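Local coordinates for Phospholipase/Carboxylesterase (Haliangium ochraceum, PDB 4Q82), which probably hydrolyses ester bonds as a serine hydrolase of the phospholipase/carboxylesterase type, built on an alpha/beta fold, at residues L53-L58 with G66-L71. Sequence-based numbering, arbitrary orientation.
Sequences LSVRAL and GFWEYL
R56 grips the E69 carboxylate side-on in a salt bridge. NE donates to OE1 of E69, and R56 NH2 lies 3.0 Å from E69 OE2. Both oxygens sit close to the guanidinium plane, but R56 meets them from above the carboxylate plane, the two planes being 59° apart. R56 CB and CG lie across the F67 ring; the bend at chi2 (-74°) then turns CD and the guanidinium toward E69. R56 CB stands over the ring centre, 3.6 Å from the centroid of F67, a CH-pi contact. An alanine at R56 would lose both bonds to E69 and would probably leave its carboxylate less firmly held. A water bridges S54 OG and E69 OE2, and Y152 OH bonds E69 OE1.

On the opposite face of the hairpin, V55 CG2 lies over the six-membered ring of W68, 4.0 Å from its centroid. L53 CG packs obliquely against the same indole, 3.7 Å from W68 CE3.

The backbone sets this pairing. S54 with E69 and R56 with F67 are the hydrogen-bonded pairs of an antiparallel beta hairpin. S54 N to E69 O is short and nearly straight (2.8 Å, 166°).

Strand 53-56 is an outermost strand of the central sheet, and strand 67-70 runs between it and strand 124-128. On the face with S54, R56, F67 and E69, F144 and F147 of helix 138-151 pack against the F67 ring. On the face with L53, V55, W68 and Y70, helix 97-100 packs on V55 and helix 107-113 on L53.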
# COMPACT_ATOMS: atom_id res chain seq x y z
N LEU A 53 -8.49 -9.67 12.48
CA LEU A 53 -8.99 -8.59 11.63
C LEU A 53 -10.15 -7.89 12.32
O LEU A 53 -11.13 -8.55 12.67
CB LEU A 53 -9.46 -9.15 10.30
CG LEU A 53 -10.11 -8.16 9.33
CD1 LEU A 53 -9.06 -7.14 8.89
CD2 LEU A 53 -10.69 -8.91 8.14
N SER A 54 -10.03 -6.58 12.56
CA SER A 54 -11.06 -5.82 13.26
C SER A 54 -11.48 -4.58 12.48
O SER A 54 -10.63 -3.87 11.94
CB SER A 54 -10.58 -5.38 14.64
OG SER A 54 -10.17 -6.50 15.40
N VAL A 55 -12.79 -4.31 12.45
CA VAL A 55 -13.30 -3.12 11.78
C VAL A 55 -13.16 -1.93 12.73
O VAL A 55 -13.43 -2.03 13.94
CB VAL A 55 -14.78 -3.32 11.34
CG1 VAL A 55 -15.73 -3.27 12.54
CG2 VAL A 55 -15.18 -2.31 10.27
N ARG A 56 -12.71 -0.80 12.19
CA ARG A 56 -12.53 0.41 12.98
C ARG A 56 -13.25 1.55 12.29
O ARG A 56 -12.63 2.32 11.54
CB ARG A 56 -11.05 0.73 13.17
CG ARG A 56 -10.26 -0.39 13.84
CD ARG A 56 -10.58 -0.48 15.34
NE ARG A 56 -9.79 -1.56 15.95
CZ ARG A 56 -10.23 -2.36 16.91
NH1 ARG A 56 -11.45 -2.21 17.41
NH2 ARG A 56 -9.44 -3.32 17.39
N ALA A 57 -14.55 1.66 12.53
CA ALA A 57 -15.39 2.59 11.80
C ALA A 57 -15.00 4.04 12.06
O ALA A 57 -14.45 4.38 13.11
CB ALA A 57 -16.86 2.38 12.15
N LEU A 58 -15.28 4.89 11.07
CA LEU A 58 -15.02 6.31 11.18
C LEU A 58 -15.67 6.87 12.45
O LEU A 58 -16.81 6.53 12.77
CB LEU A 58 -15.55 7.03 9.96
CG LEU A 58 -15.30 8.53 9.89
CD1 LEU A 58 -13.80 8.77 9.90
CD2 LEU A 58 -15.92 9.09 8.63
N GLY A 66 -12.46 5.59 8.36
CA GLY A 66 -12.75 4.23 8.81
C GLY A 66 -11.66 3.31 8.23
O GLY A 66 -11.13 3.59 7.16
N PHE A 67 -11.33 2.22 8.91
CA PHE A 67 -10.32 1.29 8.37
C PHE A 67 -10.46 -0.11 8.94
O PHE A 67 -11.04 -0.31 10.02
CB PHE A 67 -8.90 1.81 8.62
CG PHE A 67 -8.52 1.91 10.08
CD1 PHE A 67 -8.89 3.01 10.84
CD2 PHE A 67 -7.74 0.92 10.68
CE1 PHE A 67 -8.51 3.11 12.18
CE2 PHE A 67 -7.37 1.01 12.02
CZ PHE A 67 -7.75 2.11 12.77
N TRP A 68 -9.90 -1.08 8.21
CA TRP A 68 -9.71 -2.44 8.71
C TRP A 68 -8.35 -2.53 9.37
O TRP A 68 -7.35 -2.12 8.81
CB TRP A 68 -9.78 -3.49 7.58
CG TRP A 68 -11.17 -3.66 7.06
CD1 TRP A 68 -11.71 -3.05 5.96
CD2 TRP A 68 -12.22 -4.42 7.66
NE1 TRP A 68 -13.04 -3.42 5.82
CE2 TRP A 68 -13.37 -4.27 6.85
CE3 TRP A 68 -12.30 -5.24 8.80
CZ2 TRP A 68 -14.58 -4.89 7.14
CZ3 TRP A 68 -13.50 -5.87 9.08
CH2 TRP A 68 -14.62 -5.69 8.26
N GLU A 69 -8.33 -3.12 10.57
CA GLU A 69 -7.10 -3.31 11.33
C GLU A 69 -6.76 -4.78 11.38
O GLU A 69 -7.55 -5.59 11.86
CB GLU A 69 -7.27 -2.75 12.74
CG GLU A 69 -6.19 -3.10 13.71
CD GLU A 69 -6.69 -2.97 15.14
OE1 GLU A 69 -6.79 -1.82 15.66
OE2 GLU A 69 -7.02 -4.02 15.73
N TYR A 70 -5.60 -5.13 10.83
CA TYR A 70 -5.05 -6.48 10.98
C TYR A 70 -3.79 -6.44 11.83
O TYR A 70 -2.84 -5.71 11.52
CB TYR A 70 -4.73 -7.13 9.62
CG TYR A 70 -3.99 -8.44 9.85
CD1 TYR A 70 -4.65 -9.55 10.37
CD2 TYR A 70 -2.62 -8.55 9.60
CE1 TYR A 70 -3.98 -10.76 10.59
CE2 TYR A 70 -1.93 -9.76 9.84
CZ TYR A 70 -2.63 -10.85 10.33
OH TYR A 70 -1.97 -12.04 10.58
N LEU A 71 -3.77 -7.25 12.89
CA LEU A 71 -2.59 -7.36 13.75
C LEU A 71 -1.94 -8.72 13.53
O LEU A 71 -2.62 -9.74 13.44
CB LEU A 71 -2.96 -7.17 15.22
CG LEU A 71 -3.68 -5.86 15.56
CD1 LEU A 71 -4.10 -5.87 17.02
CD2 LEU A 71 -2.82 -4.65 15.25
O HOH W 1 -7.45 -6.55 15.06